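Long-range contact in fervidolysin (Fervidobacterium pennivorans, PDB 1R6V), which degrades keratin into peptides as a subtilisin-like serine protease, allowing the bacterium to grow on native feathers: residues F554-Q559 / W666-Q671. The protein carries 1 engineered substitution. Numbering follows the deposited sequence.
Sequences FNSTLQ and WTIFGQ
Ser556 holds OG between its backbone N and carbonyl carbon (chi1 54°), where it meets the amide of Phe669, while Phe669 sets CG anti to its own carbonyl carbon, which brings its ring against CB of Phe554. Phe669 N donates to Ser556 OG over 2.8 Å in an almost straight bond, 175° at the hydrogen. The backbone of Ser556 binds as well: its N donates to Gly670 O at 3.0 Å, in the plane of that carbonyl. A water joins Ser556 OG at 2.7 Å and takes a weak bond from Gly670 N. Beside these bonds, Phe554 turns its ring edge toward the face of Phe669 in a T-shaped pair, planes at 74°, with CD2 over the ring centre. Between the two sheets of the beta-sandwich, Leu558 CD2 touches Ile668 CG2 at 4.0 Å, the side chains crossing at about a right angle. Nearer the solvent a second water bridges Asn555 OD1 and Gln671 NE2. An alanine at Ser556 would probably leave the buried Phe669 amide without its acceptor and the first water without its hydroxyl partner. The contact thus ties the C-terminal residues to the loop leading into strand 558-562, the amides of Ser556 and Phe669 each having an acceptor.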
loop_
_atom_site.group_PDB
_atom_site.type_symbol
_atom_site.label_atom_id
_atom_site.label_comp_id
_atom_site.label_asym_id
_atom_site.label_seq_id
_atom_site.Cartn_x
_atom_site.Cartn_y
_atom_site.Cartn_z
ATOM N N PHE A 554 15.684 4.580 18.239
ATOM C CA PHE A 554 16.175 3.231 18.463
ATOM C C PHE A 554 17.595 3.302 19.028
ATOM O O PHE A 554 18.304 4.294 18.839
ATOM C CB PHE A 554 16.204 2.448 17.134
ATOM C CG PHE A 554 14.891 1.793 16.765
ATOM C CD1 PHE A 554 13.799 1.833 17.627
ATOM C CD2 PHE A 554 14.765 1.094 15.568
ATOM C CE1 PHE A 554 12.606 1.184 17.314
ATOM C CE2 PHE A 554 13.574 0.438 15.247
ATOM C CZ PHE A 554 12.489 0.483 16.122
ATOM N N ASN A 555 17.983 2.251 19.741
ATOM C CA ASN A 555 19.332 2.130 20.288
ATOM C C ASN A 555 19.687 0.646 20.261
ATOM O O ASN A 555 18.809 -0.205 20.157
ATOM C CB ASN A 555 19.430 2.675 21.727
ATOM C CG ASN A 555 18.489 1.974 22.698
ATOM O OD1 ASN A 555 18.517 0.760 22.850
ATOM N ND2 ASN A 555 17.651 2.755 23.367
ATOM N N SER A 556 20.974 0.338 20.359
ATOM C CA SER A 556 21.423 -1.049 20.336
ATOM C C SER A 556 22.762 -1.198 21.050
ATOM O O SER A 556 23.415 -0.212 21.394
ATOM C CB SER A 556 21.584 -1.524 18.889
ATOM O OG SER A 556 22.441 -0.645 18.178
ATOM N N THR A 557 23.155 -2.446 21.265
ATOM C CA THR A 557 24.433 -2.750 21.887
ATOM C C THR A 557 25.138 -3.737 20.974
ATOM O O THR A 557 24.506 -4.609 20.375
ATOM C CB THR A 557 24.273 -3.375 23.291
ATOM O OG1 THR A 557 23.439 -4.534 23.219
ATOM C CG2 THR A 557 23.662 -2.362 24.245
ATOM N N LEU A 558 26.450 -3.586 20.860
ATOM C CA LEU A 558 27.235 -4.477 20.014
ATOM C C LEU A 558 28.632 -4.614 20.572
ATOM O O LEU A 558 29.325 -3.623 20.763
ATOM C CB LEU A 558 27.333 -3.925 18.590
ATOM C CG LEU A 558 28.216 -4.715 17.614
ATOM C CD1 LEU A 558 27.637 -6.108 17.422
ATOM C CD2 LEU A 558 28.288 -3.990 16.277
ATOM N N GLN A 559 29.034 -5.849 20.838
ATOM C CA GLN A 559 30.375 -6.114 21.338
ATOM C C GLN A 559 30.985 -7.208 20.477
ATOM O O GLN A 559 30.271 -8.066 19.968
ATOM C CB GLN A 559 30.337 -6.573 22.801
ATOM C CG GLN A 559 29.834 -5.509 23.786
ATOM C CD GLN A 559 29.829 -6.002 25.225
ATOM O OE1 GLN A 559 29.302 -7.079 25.521
ATOM N NE2 GLN A 559 30.408 -5.212 26.131
ATOM N N TRP A 666 26.255 -5.535 9.863
ATOM C CA TRP A 666 25.606 -5.552 11.178
ATOM C C TRP A 666 24.885 -4.212 11.278
ATOM O O TRP A 666 25.490 -3.153 11.085
ATOM C CB TRP A 666 26.664 -5.678 12.279
ATOM C CG TRP A 666 27.557 -6.857 12.053
ATOM C CD1 TRP A 666 28.660 -6.904 11.255
ATOM C CD2 TRP A 666 27.357 -8.188 12.546
ATOM N NE1 TRP A 666 29.159 -8.183 11.212
ATOM C CE2 TRP A 666 28.378 -8.993 11.995
ATOM C CE3 TRP A 666 26.409 -8.778 13.395
ATOM C CZ2 TRP A 666 28.483 -10.361 12.265
ATOM C CZ3 TRP A 666 26.510 -10.138 13.663
ATOM C CH2 TRP A 666 27.544 -10.914 13.096
ATOM N N THR A 667 23.595 -4.276 11.577
ATOM C CA THR A 667 22.753 -3.089 11.654
ATOM C C THR A 667 22.561 -2.644 13.102
ATOM O O THR A 667 22.001 -3.380 13.909
ATOM C CB THR A 667 21.394 -3.391 10.978
ATOM O OG1 THR A 667 21.626 -3.799 9.622
ATOM C CG2 THR A 667 20.500 -2.157 10.957
ATOM N N ILE A 668 23.042 -1.446 13.412
ATOM C CA ILE A 668 22.953 -0.900 14.762
ATOM C C ILE A 668 22.470 0.550 14.765
ATOM O O ILE A 668 22.466 1.228 13.728
ATOM C CB ILE A 668 24.311 -0.999 15.497
ATOM C CG1 ILE A 668 25.396 -0.239 14.732
ATOM C CG2 ILE A 668 24.678 -2.462 15.679
ATOM C CD1 ILE A 668 25.913 -0.949 13.521
ATOM N N PHE A 669 22.072 1.024 15.942
ATOM C CA PHE A 669 21.527 2.370 16.064
ATOM C C PHE A 669 22.205 3.284 17.083
ATOM O O PHE A 669 21.766 4.413 17.300
ATOM C CB PHE A 669 20.028 2.243 16.358
ATOM C CG PHE A 669 19.323 1.299 15.419
ATOM C CD1 PHE A 669 19.192 -0.047 15.731
ATOM C CD2 PHE A 669 18.879 1.743 14.179
ATOM C CE1 PHE A 669 18.640 -0.950 14.816
ATOM C CE2 PHE A 669 18.325 0.850 13.254
ATOM C CZ PHE A 669 18.206 -0.499 13.570
ATOM N N GLY A 670 23.279 2.799 17.692
ATOM C CA GLY A 670 23.993 3.611 18.652
ATOM C C GLY A 670 23.329 3.687 20.013
ATOM O O GLY A 670 22.459 2.892 20.344
ATOM N N GLN A 671 23.754 4.658 20.809
ATOM C CA GLN A 671 23.202 4.821 22.138
ATOM C C GLN A 671 22.957 6.301 22.392
ATOM O O GLN A 671 22.253 6.661 23.335
ATOM C CB GLN A 671 24.184 4.257 23.171
ATOM C CG GLN A 671 23.555 3.836 24.488
ATOM C CD GLN A 671 22.924 2.456 24.436
ATOM O OE1 GLN A 671 22.281 2.026 25.393
ATOM N NE2 GLN A 671 23.111 1.754 23.327
HETATM O O HOH W 1 20.930 -0.616 23.975
HETATM O O HOH W 2 24.957 0.368 18.616
#